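Local coordinates for protein CghA (Chaetomium globosum, PDB 6KBC) that belongs to a calycin-clan family of beta-rich proteins with two related family domains and holds the ligand WK1 in a pocket, at residues 176-181 / 257-262; 233-238 / 389-394. All coordinates share one frame; numbering follows the deposited sequence.

Followed from the N terminus, the chain first supplies the turn 176-181, then the connection 233-238 between strands 223-231 and 239-249, then 257-262 at the end of strand 252-261, and finally 389-394 at the end of strand 382-392. Contact 1 therefore closes a loop of 75 intervening residues and contact 2 one of 150, and the two cross because their segments alternate. Contact 1 ties the N-terminal family region to the C-terminal one, whereas contact 2 works within the C-terminal region. Their centres are about 10 Å apart. Both reach WK1, and Lys262 joins them directly through a probable hydrogen bond from its NZ to Gly236 O, 2.8 Å long.

Contact 1. Residues 176-181 / 257-262; sequences EVAPGA and MRLVSK. With WK1 ((2S)-3-[(2S,4E)-4-[[(1R,2S,4aR,6S,8R,8aS)-2-[(E)-but-2-en-2-yl]-6,8-dimethyl-1,2,4a,5,6,7,8,8a-octahydronaphthalen-1-yl]-oxidanyl-methylidene]-3,5-bis(oxidanylidene)pyrrolidin-2-yl]-2-methyl-2-oxidanyl-propanoic acid), chain B.
Val177 bridges two residues of strand 252-261, Met257 and Leu259, with one methyl toward each. Val177 CG2 settles against Met257, 3.3 Å from its O and 3.6 Å from its CG, while Val177 CG1 meets Leu259 CD1 at 3.8 Å. The valine and leucine side chains meet at about a right angle, so methyl touches methyl without the two running alongside each other. Ala178 adds its CB to the same leucine methyl, 4.0 Å from Leu259 CD1. The side chains that meet across the interface are all apolar, though Val177 CG2 also lies against the Met257 carbonyl oxygen, and the contact is largely buried.

Met257 illustrates how one residue can serve two neighbours. Its CG stands anti to the backbone N (chi1 -173°) and presses on the valine, after which bends at the next two torsions carry the thioether away from the turn. Met257 SD then comes within 3.4 Å of WK1 C6, and Met257 CE lies against C6 and its neighbour C7. Val177 thus packs on the inner part of a pocket residue whose thioether end meets the ligand.

What presents Val177 is a compact piece of backbone. Val177 and Ala178 both face Ala181 as a classic beta bulge, with Val177 N donating to Ala181 O at 2.8 Å, and a type II beta turn runs from Ala178 to Ala181. Glu176 braces this turn: its OE2 accepts from Gly180 N at 2.9 Å, nearly straight at 173°, with the N-H coming from above the carboxylate plane.

Farther out, Val177 O and Glu176 O are hydrogen-bonded by Thr270 and Asn272 of strand 269-277, the antiparallel neighbour of strand 252-261, while Trp183 on strand 181-200 packs on both Val177 and Met257 and strand 239-249 borders the other edge.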
loop_
_atom_site.group_PDB
_atom_site.type_symbol
_atom_site.label_atom_id
_atom_site.label_comp_id
_atom_site.label_asym_id
_atom_site.label_seq_id
_atom_site.Cartn_x
_atom_site.Cartn_y
_atom_site.Cartn_z
ATOM N N GLU A 176 3.355 1.312 13.518
ATOM C CA GLU A 176 4.425 0.446 13.073
ATOM C C GLU A 176 3.883 -0.650 12.167
ATOM O O GLU A 176 2.781 -1.161 12.379
ATOM C CB GLU A 176 5.113 -0.181 14.285
ATOM C CG GLU A 176 6.006 0.791 15.037
ATOM C CD GLU A 176 6.820 0.106 16.124
ATOM O OE1 GLU A 176 6.307 -0.856 16.743
ATOM O OE2 GLU A 176 7.974 0.527 16.340
ATOM N N VAL A 177 4.675 -1.005 11.164
ATOM C CA VAL A 177 4.530 -2.273 10.451
ATOM C C VAL A 177 5.651 -3.239 10.819
ATOM O O VAL A 177 5.583 -4.423 10.452
ATOM C CB VAL A 177 4.493 -2.048 8.925
ATOM C CG1 VAL A 177 5.827 -1.512 8.439
ATOM C CG2 VAL A 177 4.065 -3.306 8.162
ATOM N N ALA A 178 6.678 -2.751 11.505
ATOM C CA ALA A 178 7.755 -3.514 12.128
ATOM C C ALA A 178 8.449 -2.563 13.096
ATOM O O ALA A 178 8.181 -1.348 13.072
ATOM C CB ALA A 178 8.742 -4.069 11.081
ATOM N N PRO A 179 9.314 -3.073 13.996
ATOM C CA PRO A 179 10.001 -2.151 14.921
ATOM C C PRO A 179 10.686 -0.996 14.202
ATOM O O PRO A 179 11.534 -1.207 13.327
ATOM C CB PRO A 179 11.017 -3.056 15.641
ATOM C CG PRO A 179 10.392 -4.419 15.599
ATOM C CD PRO A 179 9.663 -4.487 14.266
ATOM N N GLY A 180 10.282 0.232 14.532
ATOM C CA GLY A 180 10.881 1.415 13.937
ATOM C C GLY A 180 10.613 1.607 12.462
ATOM O O GLY A 180 11.308 2.401 11.813
ATOM N N ALA A 181 9.639 0.889 11.905
ATOM C CA ALA A 181 9.238 1.024 10.512
ATOM C C ALA A 181 7.728 1.220 10.478
ATOM O O ALA A 181 6.995 0.531 11.194
ATOM C CB ALA A 181 9.654 -0.214 9.702
ATOM N N MET A 257 -0.620 -4.712 5.484
ATOM C CA MET A 257 0.797 -4.610 5.146
ATOM C C MET A 257 1.477 -5.564 6.115
ATOM O O MET A 257 1.552 -5.256 7.309
ATOM C CB MET A 257 1.318 -3.179 5.294
ATOM C CG MET A 257 2.755 -2.967 4.783
ATOM S SD MET A 257 3.301 -3.868 3.309
ATOM C CE MET A 257 2.494 -2.838 2.112
ATOM N N ARG A 258 1.896 -6.740 5.626
ATOM C CA ARG A 258 2.535 -7.764 6.451
ATOM C C ARG A 258 3.982 -7.957 5.996
ATOM O O ARG A 258 4.238 -8.171 4.803
ATOM C CB ARG A 258 1.772 -9.111 6.404
ATOM C CG ARG A 258 2.364 -10.150 7.411
ATOM C CD ARG A 258 3.423 -10.891 6.608
ATOM N NE ARG A 258 2.926 -11.772 5.556
ATOM C CZ ARG A 258 3.577 -12.019 4.436
ATOM N NH1 ARG A 258 4.471 -11.119 4.023
ATOM N NH2 ARG A 258 3.142 -12.946 3.594
ATOM N N LEU A 259 4.921 -7.950 6.953
ATOM C CA LEU A 259 6.335 -8.168 6.674
ATOM C C LEU A 259 6.805 -9.427 7.386
ATOM O O LEU A 259 6.420 -9.678 8.528
ATOM C CB LEU A 259 7.204 -7.014 7.150
ATOM C CG LEU A 259 6.902 -5.675 6.477
ATOM C CD1 LEU A 259 7.614 -4.591 7.237
ATOM C CD2 LEU A 259 7.415 -5.750 5.052
ATOM N N VAL A 260 7.650 -10.193 6.707
ATOM C CA VAL A 260 8.407 -11.274 7.324
ATOM C C VAL A 260 9.884 -10.923 7.185
ATOM O O VAL A 260 10.357 -10.652 6.078
ATOM C CB VAL A 260 8.087 -12.636 6.682
ATOM C CG1 VAL A 260 8.903 -13.759 7.365
ATOM C CG2 VAL A 260 6.576 -12.916 6.759
ATOM N N SER A 261 10.607 -10.931 8.305
ATOM C CA SER A 261 11.978 -10.439 8.320
ATOM C C SER A 261 12.938 -11.412 7.628
ATOM O O SER A 261 12.563 -12.492 7.146
ATOM C CB SER A 261 12.431 -10.199 9.760
ATOM O OG SER A 261 12.849 -11.427 10.361
ATOM N N LYS A 262 14.209 -11.002 7.579
ATOM C CA LYS A 262 15.302 -11.875 7.186
ATOM C C LYS A 262 15.540 -12.947 8.254
ATOM O O LYS A 262 15.135 -12.782 9.406
ATOM C CB LYS A 262 16.580 -11.050 7.015
ATOM C CG LYS A 262 16.590 -10.132 5.817
ATOM C CD LYS A 262 16.775 -10.871 4.532
ATOM C CE LYS A 262 17.437 -9.986 3.487
ATOM N NZ LYS A 262 16.421 -9.596 2.463
HETATM O O WK1 B . 7.932 -0.573 -9.526
HETATM C C17 WK1 B . 6.787 -0.647 -9.161
HETATM O O1 WK1 B . 5.878 -0.215 -9.811
HETATM C C19 WK1 B . 6.457 -1.297 -7.879
HETATM O O2 WK1 B . 7.561 -1.882 -7.277
HETATM C C18 WK1 B . 5.496 -2.415 -8.138
HETATM C C20 WK1 B . 5.941 -0.166 -7.034
HETATM C C22 WK1 B . 5.206 -0.671 -5.859
HETATM N N WK1 B . 4.491 0.285 -5.037
HETATM C C21 WK1 B . 4.738 0.041 -3.754
HETATM O O5 WK1 B . 4.195 0.745 -2.788
HETATM C C23 WK1 B . 5.948 -1.430 -4.877
HETATM O O4 WK1 B . 6.774 -2.422 -5.136
HETATM C C24 WK1 B . 5.687 -1.060 -3.529
HETATM C C16 WK1 B . 6.246 -1.657 -2.321
HETATM O O3 WK1 B . 7.055 -2.634 -2.465
HETATM C C9 WK1 B . 5.780 -1.234 -0.992
HETATM C C8 WK1 B . 4.508 -2.118 -0.850
HETATM C C12 WK1 B . 3.621 -2.334 -2.059
HETATM C C13 WK1 B . 2.550 -1.609 -2.293
HETATM C C90 WK1 B . 1.700 -1.842 -3.496
HETATM C C14 WK1 B . 3.952 -3.401 -3.039
HETATM C C7 WK1 B . 4.837 -3.493 -0.354
HETATM C C6 WK1 B . 5.547 -3.617 0.735
HETATM C C3 WK1 B . 6.223 -2.385 1.248
HETATM C C4 WK1 B . 6.755 -1.491 0.147
HETATM C C5 WK1 B . 7.133 -0.173 0.795
HETATM C C11 WK1 B . 7.843 0.700 -0.191
HETATM C C2 WK1 B . 7.226 -2.583 2.354
HETATM C C1 WK1 B . 7.322 -1.255 3.036
HETATM C C10 WK1 B . 8.099 -1.250 4.310
HETATM C C WK1 B . 7.949 -0.301 2.066
#

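Contact 2. Residues 233-238 / 389-394; sequences MVWGKE and GEVELS. With WK1 ((2S)-3-[(2S,4E)-4-[[(1R,2S,4aR,6S,8R,8aS)-2-[(E)-but-2-en-2-yl]-6,8-dimethyl-1,2,4a,5,6,7,8,8a-octahydronaphthalen-1-yl]-oxidanyl-methylidene]-3,5-bis(oxidanylidene)pyrrolidin-2-yl]-2-methyl-2-oxidanyl-propanoic acid), chain B.
Trp235 is clasped between Leu393 on one face of its indole and the bound WK1 on the other. Leu393 CD1 makes a CH-pi contact with the six-membered ring of Trp235, 4.2 Å from its centroid and 26° off the normal, and the two side chains meet at roughly a right angle. Over the opposite face the ligand carbon C2 lies 3.7 Å above the ring plane of Trp235, above its centre, so the C2, C and C10 side of the octahydronaphthalene part of WK1 packs on the indole face. Val391 comes in differently: its CG1 reaches the ring at the edge, near the plane, 3.8 Å from CH2 of Trp235. Turned between the backbone N and the carbonyl carbon (chi1 77°), the indole leaves its loop to reach the ligand.

The receiving residues belong to a beta-rich domain of the calycin clan, where strand 382-392 runs antiparallel to both 239-249 and 363-375. Val391 and Leu393 alternate with Glu392, which points the other way, so both apolar side chains fall on the side of Trp235. Val391 splits its two methyls between partners, CG1 for the indole and CG2 for the ligand, where O3 of WK1 is 4.1 Å from Val391 CG2.

Packing is tight where the loop backbone meets the leucine: Gly236 CA and Leu393 CD1 are 3.4 Å apart. The loop itself is folded by a backbone bond of 2.9 Å from Glu238 N to Trp235 O, and Ala242 of strand 239-249 touches both Trp235 and Val391.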
loop_
_atom_site.group_PDB
_atom_site.type_symbol
_atom_site.label_atom_id
_atom_site.label_comp_id
_atom_site.label_asym_id
_atom_site.label_seq_id
_atom_site.Cartn_x
_atom_site.Cartn_y
_atom_site.Cartn_z
ATOM N N MET A 233 15.562 2.890 7.506
ATOM C CA MET A 233 16.479 1.824 7.045
ATOM C C MET A 233 15.989 1.255 5.716
ATOM O O MET A 233 14.815 1.358 5.429
ATOM C CB MET A 233 16.607 0.708 8.083
ATOM C CG MET A 233 15.444 -0.257 8.126
ATOM S SD MET A 233 13.958 0.372 8.874
ATOM C CE MET A 233 14.336 0.355 10.614
ATOM N N VAL A 234 16.885 0.705 4.921
ATOM C CA VAL A 234 16.440 0.185 3.633
ATOM C C VAL A 234 15.701 -1.108 3.958
ATOM O O VAL A 234 16.213 -1.969 4.683
ATOM C CB VAL A 234 17.591 -0.047 2.638
ATOM C CG1 VAL A 234 18.327 1.240 2.333
ATOM C CG2 VAL A 234 18.479 -1.177 3.018
ATOM N N TRP A 235 14.459 -1.214 3.500
ATOM C CA TRP A 235 13.618 -2.286 4.012
ATOM C C TRP A 235 13.979 -3.623 3.384
ATOM O O TRP A 235 13.796 -4.673 4.011
ATOM C CB TRP A 235 12.151 -1.922 3.796
ATOM C CG TRP A 235 11.652 -2.094 2.419
ATOM C CD1 TRP A 235 11.706 -1.187 1.390
ATOM C CD2 TRP A 235 10.973 -3.240 1.913
ATOM N NE1 TRP A 235 11.117 -1.722 0.263
ATOM C CE2 TRP A 235 10.657 -2.979 0.561
ATOM C CE3 TRP A 235 10.603 -4.467 2.472
ATOM C CZ2 TRP A 235 9.982 -3.902 -0.233
ATOM C CZ3 TRP A 235 9.935 -5.380 1.682
ATOM C CH2 TRP A 235 9.635 -5.096 0.345
ATOM N N GLY A 236 14.534 -3.597 2.175
ATOM C CA GLY A 236 14.922 -4.825 1.511
ATOM C C GLY A 236 15.934 -5.637 2.291
ATOM O O GLY A 236 15.932 -6.870 2.220
ATOM N N LYS A 237 16.801 -4.969 3.050
ATOM C CA LYS A 237 17.787 -5.684 3.848
ATOM C C LYS A 237 17.191 -6.257 5.121
ATOM O O LYS A 237 17.876 -7.002 5.828
ATOM C CB LYS A 237 18.960 -4.766 4.214
ATOM C CG LYS A 237 19.861 -4.373 3.046
ATOM C CD LYS A 237 20.888 -3.333 3.511
ATOM C CE LYS A 237 21.858 -2.942 2.409
ATOM N NZ LYS A 237 23.115 -2.370 2.975
ATOM N N GLU A 238 15.938 -5.934 5.428
ATOM C CA GLU A 238 15.322 -6.389 6.656
ATOM C C GLU A 238 14.245 -7.455 6.452
ATOM O O GLU A 238 13.859 -8.102 7.429
ATOM C CB GLU A 238 14.716 -5.192 7.399
ATOM C CG GLU A 238 15.766 -4.254 7.982
ATOM C CD GLU A 238 16.349 -4.784 9.274
ATOM O OE1 GLU A 238 15.739 -4.542 10.340
ATOM O OE2 GLU A 238 17.406 -5.459 9.222
ATOM N N GLY A 389 -0.085 -7.043 -3.395
ATOM C CA GLY A 389 1.275 -6.832 -3.822
ATOM C C GLY A 389 2.093 -7.806 -3.010
ATOM O O GLY A 389 2.073 -7.746 -1.779
ATOM N N GLU A 390 2.789 -8.722 -3.681
ATOM C CA GLU A 390 3.414 -9.871 -3.029
ATOM C C GLU A 390 4.895 -9.802 -3.350
ATOM O O GLU A 390 5.296 -10.082 -4.483
ATOM C CB GLU A 390 2.779 -11.177 -3.511
ATOM C CG GLU A 390 1.246 -11.101 -3.432
ATOM C CD GLU A 390 0.561 -12.378 -3.864
ATOM O OE1 GLU A 390 -0.681 -12.361 -3.918
ATOM O OE2 GLU A 390 1.248 -13.394 -4.130
ATOM N N VAL A 391 5.700 -9.400 -2.368
ATOM C CA VAL A 391 7.115 -9.130 -2.587
ATOM C C VAL A 391 7.938 -10.177 -1.856
ATOM O O VAL A 391 7.689 -10.481 -0.686
ATOM C CB VAL A 391 7.517 -7.718 -2.137
ATOM C CG1 VAL A 391 8.955 -7.440 -2.582
ATOM C CG2 VAL A 391 6.530 -6.670 -2.703
ATOM N N GLU A 392 8.929 -10.700 -2.554
ATOM C CA GLU A 392 9.823 -11.740 -2.095
ATOM C C GLU A 392 11.223 -11.145 -2.100
ATOM O O GLU A 392 11.587 -10.425 -3.040
ATOM C CB GLU A 392 9.721 -12.862 -3.079
ATOM C CG GLU A 392 8.372 -13.545 -3.073
ATOM C CD GLU A 392 8.301 -14.479 -4.223
ATOM O OE1 GLU A 392 9.231 -14.375 -5.070
ATOM O OE2 GLU A 392 7.383 -15.319 -4.278
ATOM N N LEU A 393 12.006 -11.414 -1.061
ATOM C CA LEU A 393 13.380 -10.940 -1.051
ATOM C C LEU A 393 14.288 -12.065 -0.582
ATOM O O LEU A 393 13.872 -12.994 0.111
ATOM C CB LEU A 393 13.562 -9.706 -0.155
ATOM C CG LEU A 393 12.790 -8.453 -0.581
ATOM C CD1 LEU A 393 12.975 -7.401 0.463
ATOM C CD2 LEU A 393 13.280 -7.959 -1.924
ATOM N N SER A 394 15.555 -11.938 -0.938
ATOM C CA SER A 394 16.500 -13.004 -0.665
ATOM C C SER A 394 16.629 -13.257 0.831
ATOM O O SER A 394 16.467 -12.353 1.650
ATOM C CB SER A 394 17.860 -12.654 -1.264
ATOM O OG SER A 394 18.783 -13.685 -0.957
HETATM O O WK1 B . 7.932 -0.573 -9.526
HETATM C C17 WK1 B . 6.787 -0.647 -9.161
HETATM O O1 WK1 B . 5.878 -0.215 -9.811
HETATM C C19 WK1 B . 6.457 -1.297 -7.879
HETATM O O2 WK1 B . 7.561 -1.882 -7.277
HETATM C C18 WK1 B . 5.496 -2.415 -8.138
HETATM C C20 WK1 B . 5.941 -0.166 -7.034
HETATM C C22 WK1 B . 5.206 -0.671 -5.859
HETATM N N WK1 B . 4.491 0.285 -5.037
HETATM C C21 WK1 B . 4.738 0.041 -3.754
HETATM O O5 WK1 B . 4.195 0.745 -2.788
HETATM C C23 WK1 B . 5.948 -1.430 -4.877
HETATM O O4 WK1 B . 6.774 -2.422 -5.136
HETATM C C24 WK1 B . 5.687 -1.060 -3.529
HETATM C C16 WK1 B . 6.246 -1.657 -2.321
HETATM O O3 WK1 B . 7.055 -2.634 -2.465
HETATM C C9 WK1 B . 5.780 -1.234 -0.992
HETATM C C8 WK1 B . 4.508 -2.118 -0.850
HETATM C C12 WK1 B . 3.621 -2.334 -2.059
HETATM C C13 WK1 B . 2.550 -1.609 -2.293
HETATM C C90 WK1 B . 1.700 -1.842 -3.496
HETATM C C14 WK1 B . 3.952 -3.401 -3.039
HETATM C C7 WK1 B . 4.837 -3.493 -0.354
HETATM C C6 WK1 B . 5.547 -3.617 0.735
HETATM C C3 WK1 B . 6.223 -2.385 1.248
HETATM C C4 WK1 B . 6.755 -1.491 0.147
HETATM C C5 WK1 B . 7.133 -0.173 0.795
HETATM C C11 WK1 B . 7.843 0.700 -0.191
HETATM C C2 WK1 B . 7.226 -2.583 2.354
HETATM C C1 WK1 B . 7.322 -1.255 3.036
HETATM C C10 WK1 B . 8.099 -1.250 4.310
HETATM C C WK1 B . 7.949 -0.301 2.066
#